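Long-range contacts in CurM Sulfotransferase (Moorea producta, PDB 4GBM), which probably transfers the sulfo group of the donor PAPS to a hydroxyl of a polyketide intermediate during curacin biosynthesis: residues 30-34 / 121-125; 59-64 / 87-91; 141-147 / 199-204. The protein carries 2 engineered substitutions. All blocks are in the same frame, centred on the assembly; numbering follows the deposited sequence.

Interaction 1 (30-34 / 121-125); sequences RLPGI and YGMLQ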
loop_
_atom_site.group_PDB
_atom_site.type_symbol
_atom_site.label_atom_id
_atom_site.label_comp_id
_atom_site.label_asym_id
_atom_site.label_seq_id
_atom_site.Cartn_x
_atom_site.Cartn_y
_atom_site.Cartn_z
ATOM N N ARG A 30 12.733 -16.351 10.915
ATOM C CA ARG A 30 11.959 -15.172 10.539
ATOM C C ARG A 30 12.492 -13.879 11.156
ATOM O O ARG A 30 13.074 -13.875 12.249
ATOM C CB ARG A 30 10.478 -15.378 10.865
ATOM C CG ARG A 30 9.843 -16.516 10.071
ATOM C CD ARG A 30 8.334 -16.500 10.188
ATOM N NE ARG A 30 7.894 -16.807 11.544
ATOM C CZ ARG A 30 6.631 -16.749 11.951
ATOM N NH1 ARG A 30 5.675 -16.389 11.106
ATOM N NH2 ARG A 30 6.326 -17.050 13.206
ATOM N N LEU A 31 12.303 -12.785 10.425
ATOM C CA LEU A 31 12.692 -11.458 10.882
ATOM C C LEU A 31 11.658 -10.941 11.882
ATOM O O LEU A 31 10.521 -11.416 11.896
ATOM C CB LEU A 31 12.770 -10.489 9.692
ATOM C CG LEU A 31 13.834 -10.790 8.626
ATOM C CD1 LEU A 31 13.613 -9.893 7.432
ATOM C CD2 LEU A 31 15.236 -10.594 9.197
ATOM N N PRO A 32 12.041 -9.953 12.713
ATOM C CA PRO A 32 11.056 -9.304 13.576
ATOM C C PRO A 32 9.909 -8.721 12.757
ATOM O O PRO A 32 10.114 -8.273 11.618
ATOM C CB PRO A 32 11.853 -8.174 14.236
ATOM C CG PRO A 32 13.271 -8.603 14.146
ATOM C CD PRO A 32 13.386 -9.376 12.878
ATOM N N GLY A 33 8.708 -8.736 13.329
ATOM C CA GLY A 33 7.514 -8.282 12.614
ATOM C C GLY A 33 7.560 -6.844 12.146
ATOM O O GLY A 33 8.165 -5.981 12.796
ATOM N N ILE A 34 6.922 -6.595 11.007
ATOM C CA ILE A 34 6.767 -5.236 10.491
ATOM C C ILE A 34 5.286 -4.895 10.412
ATOM O O ILE A 34 4.449 -5.613 10.960
ATOM C CB ILE A 34 7.489 -5.032 9.128
ATOM C CG1 ILE A 34 6.898 -5.930 8.030
ATOM C CG2 ILE A 34 9.005 -5.245 9.294
ATOM C CD1 ILE A 34 7.367 -5.563 6.624
ATOM N N TYR A 121 15.469 -7.098 3.423
ATOM C CA TYR A 121 14.594 -6.622 4.489
ATOM C C TYR A 121 15.351 -6.488 5.818
ATOM O O TYR A 121 15.156 -5.512 6.543
ATOM C CB TYR A 121 13.397 -7.544 4.665
ATOM C CG TYR A 121 12.151 -7.218 3.862
ATOM C CD1 TYR A 121 11.614 -8.162 2.992
ATOM C CD2 TYR A 121 11.468 -5.996 4.021
ATOM C CE1 TYR A 121 10.456 -7.906 2.277
ATOM C CE2 TYR A 121 10.293 -5.735 3.304
ATOM C CZ TYR A 121 9.795 -6.699 2.444
ATOM O OH TYR A 121 8.635 -6.475 1.727
ATOM N N GLY A 122 16.199 -7.463 6.135
ATOM C CA GLY A 122 16.986 -7.427 7.368
ATOM C C GLY A 122 17.916 -6.224 7.410
ATOM O O GLY A 122 18.066 -5.571 8.455
ATOM N N MET A 123 18.530 -5.934 6.266
ATOM C CA MET A 123 19.376 -4.752 6.073
ATOM C C MET A 123 18.590 -3.451 6.240
ATOM O O MET A 123 19.067 -2.506 6.865
ATOM C CB MET A 123 20.015 -4.808 4.685
ATOM C CG MET A 123 20.956 -3.666 4.337
ATOM S SD MET A 123 21.562 -3.836 2.648
ATOM C CE MET A 123 22.102 -5.541 2.660
ATOM N N LEU A 124 17.387 -3.398 5.678
ATOM C CA LEU A 124 16.538 -2.222 5.862
ATOM C C LEU A 124 16.182 -2.038 7.331
ATOM O O LEU A 124 16.281 -0.925 7.858
ATOM C CB LEU A 124 15.264 -2.308 5.020
ATOM C CG LEU A 124 15.416 -2.225 3.498
ATOM C CD1 LEU A 124 14.059 -2.339 2.819
ATOM C CD2 LEU A 124 16.108 -0.927 3.091
ATOM N N GLN A 125 15.796 -3.128 7.995
ATOM C CA GLN A 125 15.436 -3.071 9.414
ATOM C C GLN A 125 16.563 -2.473 10.256
ATOM O O GLN A 125 16.319 -1.599 11.090
ATOM C CB GLN A 125 15.031 -4.449 9.944
ATOM C CG GLN A 125 13.637 -4.886 9.486
ATOM C CD GLN A 125 13.262 -6.272 9.984
ATOM O OE1 GLN A 125 14.098 -7.180 10.035
ATOM N NE2 GLN A 125 11.997 -6.444 10.348
#
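A short extended segment packs here against one face of a helix: residues 30-34, which lead into the central strand 35-39 of the main sheet, lie beside helix 117-128. Burial is modest, 257 Å² over both sides, and rests largely on L31, I34, Y121 and Q125. L31 points at the first turn of the segment 121-125, its CD1 lying 3.6 Å from Y121 CB and 3.8 Å from G122 N. Q125, one helical turn on, supplies the polar part. Its side chain extends between those of L31 and I34, and NE2 donates a hydrogen bond to the backbone O of P32 (2.9 Å); at the same end L31 CB comes 3.6 Å from Q125 OE1 and I34 CG2 3.4 Å from Q125 NE2. The amide thus satisfies a main-chain carbonyl while its aliphatic neighbours flank it. I34 also approaches the Y121 ring, CD1 to CE2 4.4 Å. That ring makes an edge-to-face contact with F154, and its hydroxyl is hydrogen-bonded to D135 on strand 132-136. The L31 backbone also pairs with L153 and A155, joining strands 31-32 and 154-155 in parallel, and F154 packs on L31, I34 and Q125. Helix 117-128 precedes strand 132-136, neighbour of 35-39 in the parallel 2-3-1-4-5 sheet; the contact thus ties the entry of the central strand to the helix before the adjacent one, consistent with the P-loop-type α/β fold of sulfotransferases.

Interaction 2 (59-64 / 87-91); sequences FSPPEL and GLQKT. With SO4 (sulfate ion), chain Q.
A loop leaving edge strand 58-59 runs against the N-terminal turn of helix 87-96, burying 328 Å². Residues 59-63 are extended or polyproline-like (phi -46 to -133°, psi 86 to 170°), L64 turns to -85/-23°, and residues 87-91 are helical. The closest CA pairs are P62 with G87 (4.4 Å) and L64 with L88 (4.9 Å). A CB at G87 would collide with the carbonyls of P62 and E63; its CA makes CA-H...O contacts to P62 O (3.6 Å) and E63 O (3.5 Å). Water 2 joins E63 O (2.6 Å) to G87 N (2.9 Å), water 1 joins E63 O (2.9 Å) to L88 N (2.7 Å), and Q89 N donates to O3 (2.8 Å) of a sulfate, probably from the crystallisation liquor, that R75 also binds. Such a close glycine-carbonyl approach, with water and anion meeting first-turn N-H groups that lack helical acceptors, is characteristic of a tightly packed helix N terminus. T91 (m) turns OG1 back to G87 O (2.9 Å), placing OG1 3.3 Å from P61 CB and 3.5 Å from L64 CD2. T91 CG2 lies 3.5 Å from CE1 of F59 (t, chi2 -94°). L64 (mt) sets CD2 4.1 Å from CD1 of L88 (tp). E63 (m, chi2 82°) has its CA-to-CB bond pointing away and OE2 salt-bridged to K136 NZ; the side chain lies about 5 Å from a zinc ion and 7 Å from adenosine-3'-5'-diphosphate, near the active site. F59 and P61 rest on strand 132-136, P62 on helix 45-53, L88 on helix 100-113, and L124 of helix 117-128 on L64 and T91.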
loop_
_atom_site.group_PDB
_atom_site.type_symbol
_atom_site.label_atom_id
_atom_site.label_comp_id
_atom_site.label_asym_id
_atom_site.label_seq_id
_atom_site.Cartn_x
_atom_site.Cartn_y
_atom_site.Cartn_z
ATOM N N PHE A 59 8.852 4.050 9.636
ATOM C CA PHE A 59 9.485 4.390 8.371
ATOM C C PHE A 59 8.586 3.860 7.275
ATOM O O PHE A 59 8.361 2.659 7.197
ATOM C CB PHE A 59 10.881 3.774 8.255
ATOM C CG PHE A 59 11.591 4.160 6.995
ATOM C CD1 PHE A 59 11.522 3.350 5.866
ATOM C CD2 PHE A 59 12.306 5.353 6.925
ATOM C CE1 PHE A 59 12.165 3.715 4.688
ATOM C CE2 PHE A 59 12.958 5.724 5.746
ATOM C CZ PHE A 59 12.887 4.901 4.628
ATOM N N SER A 60 8.054 4.758 6.449
ATOM C CA SER A 60 6.956 4.408 5.548
ATOM C C SER A 60 7.229 4.925 4.127
ATOM O O SER A 60 6.807 6.036 3.772
ATOM C CB SER A 60 5.649 4.977 6.117
ATOM O OG SER A 60 4.521 4.540 5.394
ATOM N N PRO A 61 7.954 4.132 3.318
ATOM C CA PRO A 61 8.414 4.571 2.001
ATOM C C PRO A 61 7.434 4.259 0.865
ATOM O O PRO A 61 6.479 3.507 1.070
ATOM C CB PRO A 61 9.687 3.738 1.803
ATOM C CG PRO A 61 9.366 2.437 2.470
ATOM C CD PRO A 61 8.544 2.829 3.694
ATOM N N PRO A 62 7.687 4.813 -0.342
ATOM C CA PRO A 62 7.008 4.309 -1.538
ATOM C C PRO A 62 7.338 2.827 -1.724
ATOM O O PRO A 62 8.302 2.328 -1.123
ATOM C CB PRO A 62 7.632 5.126 -2.684
ATOM C CG PRO A 62 8.304 6.292 -2.029
ATOM C CD PRO A 62 8.713 5.822 -0.668
ATOM N N GLU A 63 6.543 2.148 -2.549
ATOM C CA GLU A 63 6.638 0.700 -2.750
ATOM C C GLU A 63 8.066 0.190 -2.952
ATOM O O GLU A 63 8.793 0.653 -3.831
ATOM C CB GLU A 63 5.761 0.271 -3.935
ATOM C CG GLU A 63 4.260 0.167 -3.627
ATOM C CD GLU A 63 3.485 1.489 -3.662
ATOM O OE1 GLU A 63 4.058 2.574 -3.931
ATOM O OE2 GLU A 63 2.266 1.423 -3.408
ATOM N N LEU A 64 8.442 -0.794 -2.139
ATOM C CA LEU A 64 9.785 -1.379 -2.198
ATOM C C LEU A 64 9.896 -2.484 -3.242
ATOM O O LEU A 64 11.001 -2.788 -3.704
ATOM C CB LEU A 64 10.181 -1.926 -0.823
ATOM C CG LEU A 64 10.269 -0.907 0.316
ATOM C CD1 LEU A 64 10.416 -1.620 1.652
ATOM C CD2 LEU A 64 11.400 0.085 0.087
ATOM N N GLY A 87 11.131 3.554 -4.743
ATOM C CA GLY A 87 10.954 3.383 -3.297
ATOM C C GLY A 87 12.203 2.857 -2.608
ATOM O O GLY A 87 12.639 3.400 -1.588
ATOM N N LEU A 88 12.783 1.797 -3.163
ATOM C CA LEU A 88 13.988 1.208 -2.576
ATOM C C LEU A 88 15.191 2.145 -2.669
ATOM O O LEU A 88 15.918 2.321 -1.690
ATOM C CB LEU A 88 14.294 -0.159 -3.202
ATOM C CG LEU A 88 15.408 -0.986 -2.545
ATOM C CD1 LEU A 88 15.039 -1.388 -1.108
ATOM C CD2 LEU A 88 15.692 -2.222 -3.387
ATOM N N GLN A 89 15.379 2.764 -3.833
ATOM C CA GLN A 89 16.443 3.758 -4.026
ATOM C C GLN A 89 16.302 4.934 -3.057
ATOM O O GLN A 89 17.275 5.333 -2.419
ATOM C CB GLN A 89 16.461 4.244 -5.475
ATOM C CG GLN A 89 17.686 5.043 -5.857
ATOM C CD GLN A 89 17.630 5.537 -7.294
ATOM O OE1 GLN A 89 17.373 6.712 -7.548
ATOM N NE2 GLN A 89 17.863 4.635 -8.241
ATOM N N LYS A 90 15.083 5.466 -2.931
ATOM C CA LYS A 90 14.807 6.561 -2.003
ATOM C C LYS A 90 15.012 6.159 -0.552
ATOM O O LYS A 90 15.456 6.973 0.262
ATOM C CB LYS A 90 13.386 7.108 -2.199
ATOM C CG LYS A 90 13.234 7.965 -3.444
ATOM C CD LYS A 90 11.801 8.452 -3.606
ATOM C CE LYS A 90 11.659 9.336 -4.837
ATOM N NZ LYS A 90 12.485 10.570 -4.755
ATOM N N THR A 91 14.681 4.905 -0.229
ATOM C CA THR A 91 14.873 4.399 1.125
ATOM C C THR A 91 16.343 4.468 1.532
ATOM O O THR A 91 16.668 5.043 2.572
ATOM C CB THR A 91 14.298 2.973 1.292
ATOM O OG1 THR A 91 12.869 3.045 1.232
ATOM C CG2 THR A 91 14.703 2.373 2.628
HETATM S S SO4 Q . 15.007 0.687 -7.166
HETATM O O1 SO4 Q . 15.135 -0.517 -6.355
HETATM O O2 SO4 Q . 14.001 0.419 -8.194
HETATM O O3 SO4 Q . 14.556 1.802 -6.346
HETATM O O4 SO4 Q . 16.302 0.943 -7.784
HETATM O O HOH W 1 11.448 0.367 -5.049
HETATM O O HOH W 2 8.480 2.585 -5.597
#

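Interaction 3 (141-147 / 199-204); sequences AMEPTIL and KSNQNI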
loop_
_atom_site.group_PDB
_atom_site.type_symbol
_atom_site.label_atom_id
_atom_site.label_comp_id
_atom_site.label_asym_id
_atom_site.label_seq_id
_atom_site.Cartn_x
_atom_site.Cartn_y
_atom_site.Cartn_z
ATOM N N ALA A 141 -2.314 -7.841 -2.420
ATOM C CA ALA A 141 -3.625 -8.472 -2.276
ATOM C C ALA A 141 -4.090 -9.200 -3.531
ATOM O O ALA A 141 -5.052 -9.957 -3.484
ATOM C CB ALA A 141 -4.654 -7.445 -1.854
ATOM N N MET A 142 -3.397 -8.986 -4.646
ATOM C CA MET A 142 -3.759 -9.629 -5.908
ATOM C C MET A 142 -3.320 -11.088 -5.982
ATOM O O MET A 142 -3.814 -11.845 -6.817
ATOM C CB MET A 142 -3.191 -8.843 -7.091
ATOM C CG MET A 142 -3.741 -7.434 -7.201
ATOM S SD MET A 142 -5.522 -7.422 -7.470
ATOM C CE MET A 142 -5.630 -7.852 -9.208
ATOM N N GLU A 143 -2.394 -11.481 -5.110
ATOM C CA GLU A 143 -1.861 -12.844 -5.122
ATOM C C GLU A 143 -1.781 -13.423 -3.714
ATOM O O GLU A 143 -0.955 -12.978 -2.913
ATOM C CB GLU A 143 -0.465 -12.878 -5.763
ATOM C CG GLU A 143 -0.415 -12.559 -7.260
ATOM C CD GLU A 143 -1.094 -13.609 -8.134
ATOM O OE1 GLU A 143 -1.437 -13.274 -9.291
ATOM O OE2 GLU A 143 -1.292 -14.761 -7.680
ATOM N N PRO A 144 -2.629 -14.425 -3.404
ATOM C CA PRO A 144 -2.569 -15.046 -2.079
ATOM C C PRO A 144 -1.171 -15.525 -1.674
ATOM O O PRO A 144 -0.833 -15.460 -0.494
ATOM C CB PRO A 144 -3.530 -16.230 -2.205
ATOM C CG PRO A 144 -4.534 -15.755 -3.196
ATOM C CD PRO A 144 -3.720 -14.998 -4.215
ATOM N N THR A 145 -0.363 -15.977 -2.634
ATOM C CA THR A 145 0.991 -16.437 -2.314
ATOM C C THR A 145 1.923 -15.311 -1.855
ATOM O O THR A 145 2.862 -15.566 -1.103
ATOM C CB THR A 145 1.648 -17.251 -3.461
ATOM O OG1 THR A 145 1.745 -16.443 -4.639
ATOM C CG2 THR A 145 0.838 -18.514 -3.760
ATOM N N ILE A 146 1.660 -14.072 -2.283
ATOM C CA ILE A 146 2.454 -12.930 -1.817
ATOM C C ILE A 146 2.104 -12.595 -0.364
ATOM O O ILE A 146 2.996 -12.372 0.454
ATOM C CB ILE A 146 2.310 -11.681 -2.722
ATOM C CG1 ILE A 146 2.875 -11.961 -4.119
ATOM C CG2 ILE A 146 3.021 -10.476 -2.085
ATOM C CD1 ILE A 146 2.566 -10.860 -5.158
ATOM N N LEU A 147 0.809 -12.578 -0.046
ATOM C CA LEU A 147 0.365 -12.383 1.341
ATOM C C LEU A 147 0.992 -13.420 2.272
ATOM O O LEU A 147 1.474 -13.087 3.363
ATOM C CB LEU A 147 -1.168 -12.421 1.431
ATOM C CG LEU A 147 -1.927 -11.348 0.638
ATOM C CD1 LEU A 147 -3.423 -11.569 0.752
ATOM C CD2 LEU A 147 -1.562 -9.929 1.116
ATOM N N LYS A 199 -11.472 -9.349 -6.027
ATOM C CA LYS A 199 -10.416 -10.338 -5.789
ATOM C C LYS A 199 -9.457 -9.890 -4.686
ATOM O O LYS A 199 -9.120 -10.685 -3.797
ATOM C CB LYS A 199 -9.658 -10.667 -7.084
ATOM C CG LYS A 199 -8.463 -11.589 -6.893
ATOM C CD LYS A 199 -7.934 -12.128 -8.213
ATOM C CE LYS A 199 -6.563 -12.777 -8.038
ATOM N NZ LYS A 199 -6.505 -13.819 -6.960
ATOM N N SER A 200 -9.025 -8.629 -4.735
ATOM C CA SER A 200 -8.122 -8.081 -3.722
ATOM C C SER A 200 -8.747 -8.196 -2.340
ATOM O O SER A 200 -8.122 -8.679 -1.399
ATOM C CB SER A 200 -7.790 -6.619 -4.021
ATOM O OG SER A 200 -7.136 -6.491 -5.268
ATOM N N ASN A 201 -9.997 -7.753 -2.227
ATOM C CA ASN A 201 -10.669 -7.792 -0.935
ATOM C C ASN A 201 -10.948 -9.200 -0.447
ATOM O O ASN A 201 -10.712 -9.499 0.719
ATOM C CB ASN A 201 -11.910 -6.908 -0.932
ATOM C CG ASN A 201 -11.554 -5.460 -0.762
ATOM O OD1 ASN A 201 -11.097 -5.057 0.311
ATOM N ND2 ASN A 201 -11.716 -4.668 -1.822
ATOM N N GLN A 202 -11.414 -10.076 -1.337
ATOM C CA GLN A 202 -11.622 -11.464 -0.936
ATOM C C GLN A 202 -10.311 -12.132 -0.497
ATOM O O GLN A 202 -10.289 -12.866 0.500
ATOM C CB GLN A 202 -12.310 -12.283 -2.033
ATOM C CG GLN A 202 -12.844 -13.627 -1.509
ATOM C CD GLN A 202 -13.851 -13.442 -0.390
ATOM O OE1 GLN A 202 -14.896 -12.814 -0.578
ATOM N NE2 GLN A 202 -13.543 -13.981 0.783
ATOM N N ASN A 203 -9.225 -11.866 -1.222
ATOM C CA ASN A 203 -7.918 -12.423 -0.861
ATOM C C ASN A 203 -7.474 -11.945 0.527
ATOM O O ASN A 203 -6.975 -12.733 1.327
ATOM C CB ASN A 203 -6.841 -12.073 -1.895
ATOM C CG ASN A 203 -6.990 -12.838 -3.214
ATOM O OD1 ASN A 203 -6.383 -12.453 -4.226
ATOM N ND2 ASN A 203 -7.782 -13.902 -3.218
ATOM N N ILE A 204 -7.665 -10.659 0.810
ATOM C CA ILE A 204 -7.315 -10.121 2.130
ATOM C C ILE A 204 -8.182 -10.741 3.224
ATOM O O ILE A 204 -7.672 -11.173 4.262
ATOM C CB ILE A 204 -7.417 -8.592 2.187
ATOM C CG1 ILE A 204 -6.404 -7.957 1.233
ATOM C CG2 ILE A 204 -7.118 -8.108 3.612
ATOM C CD1 ILE A 204 -6.698 -6.502 0.899
#
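The A141 methyl overlaps the side chains of S200 and I204, with A141 CB 3.9 Å from S200 CB and 3.6 Å from I204 CD1, so that a 3-10 turn lies close against helix 189-208; the A141 and S200 CA atoms are only 4.7 Å apart. M142 starts away from that helix; in the conformers given, M142 SD lies 2.9 Å from S200 OG, a hydroxyl hydrogen-bonded to V196 O one turn earlier, but both side chains have a second conformer. Beside this, K199 reaches along its own helix and donates from NZ to OD1 of N203 (3.1 Å), while its CE sits 3.1 Å from M142 O. N203 OD1 is also 2.9 Å from A141 O; both are acceptors, so this is close packing without a hydrogen bond, with the lysine ammonium near. P144 CD touches the same OD1 at 3.7 Å. E143 is the N-cap of helix 144-153, its O accepting I146 N at 2.9 Å, and P144 opens the first turn. At the end of this first turn L147 points across, CD1 3.8 Å from N203 O. The contact buries 382 Å² in all. Helix 144-153 links strand 132-136 to strand 158-163, and helix 189-208 lies between strands 158-163 and 216-220; the packing of helices from successive crossovers is characteristic of the parallel α/β sulfotransferase fold.

In the fold
From the N terminus, interaction 1 closes a long loop, bringing the approach to the central strand 35-39 beside helix 117-128. Interaction 2 opens and closes within that span, tying the loop after edge strand 58-59 to the start of helix 87-96. The two touch through L124, whose CD2 is 3.6 Å from T91 CG2 and whose CD1 is 3.9 Å from L64 CD1, so helices 87-96 and 117-128 share one packed region. Interaction 3 follows in series and joins the 3-10 turn after strand 132-136 and the start of helix 144-153 to helix 189-208. Its centre lies about 22 Å from those of the others, opposite interaction 2 across the chain's centre.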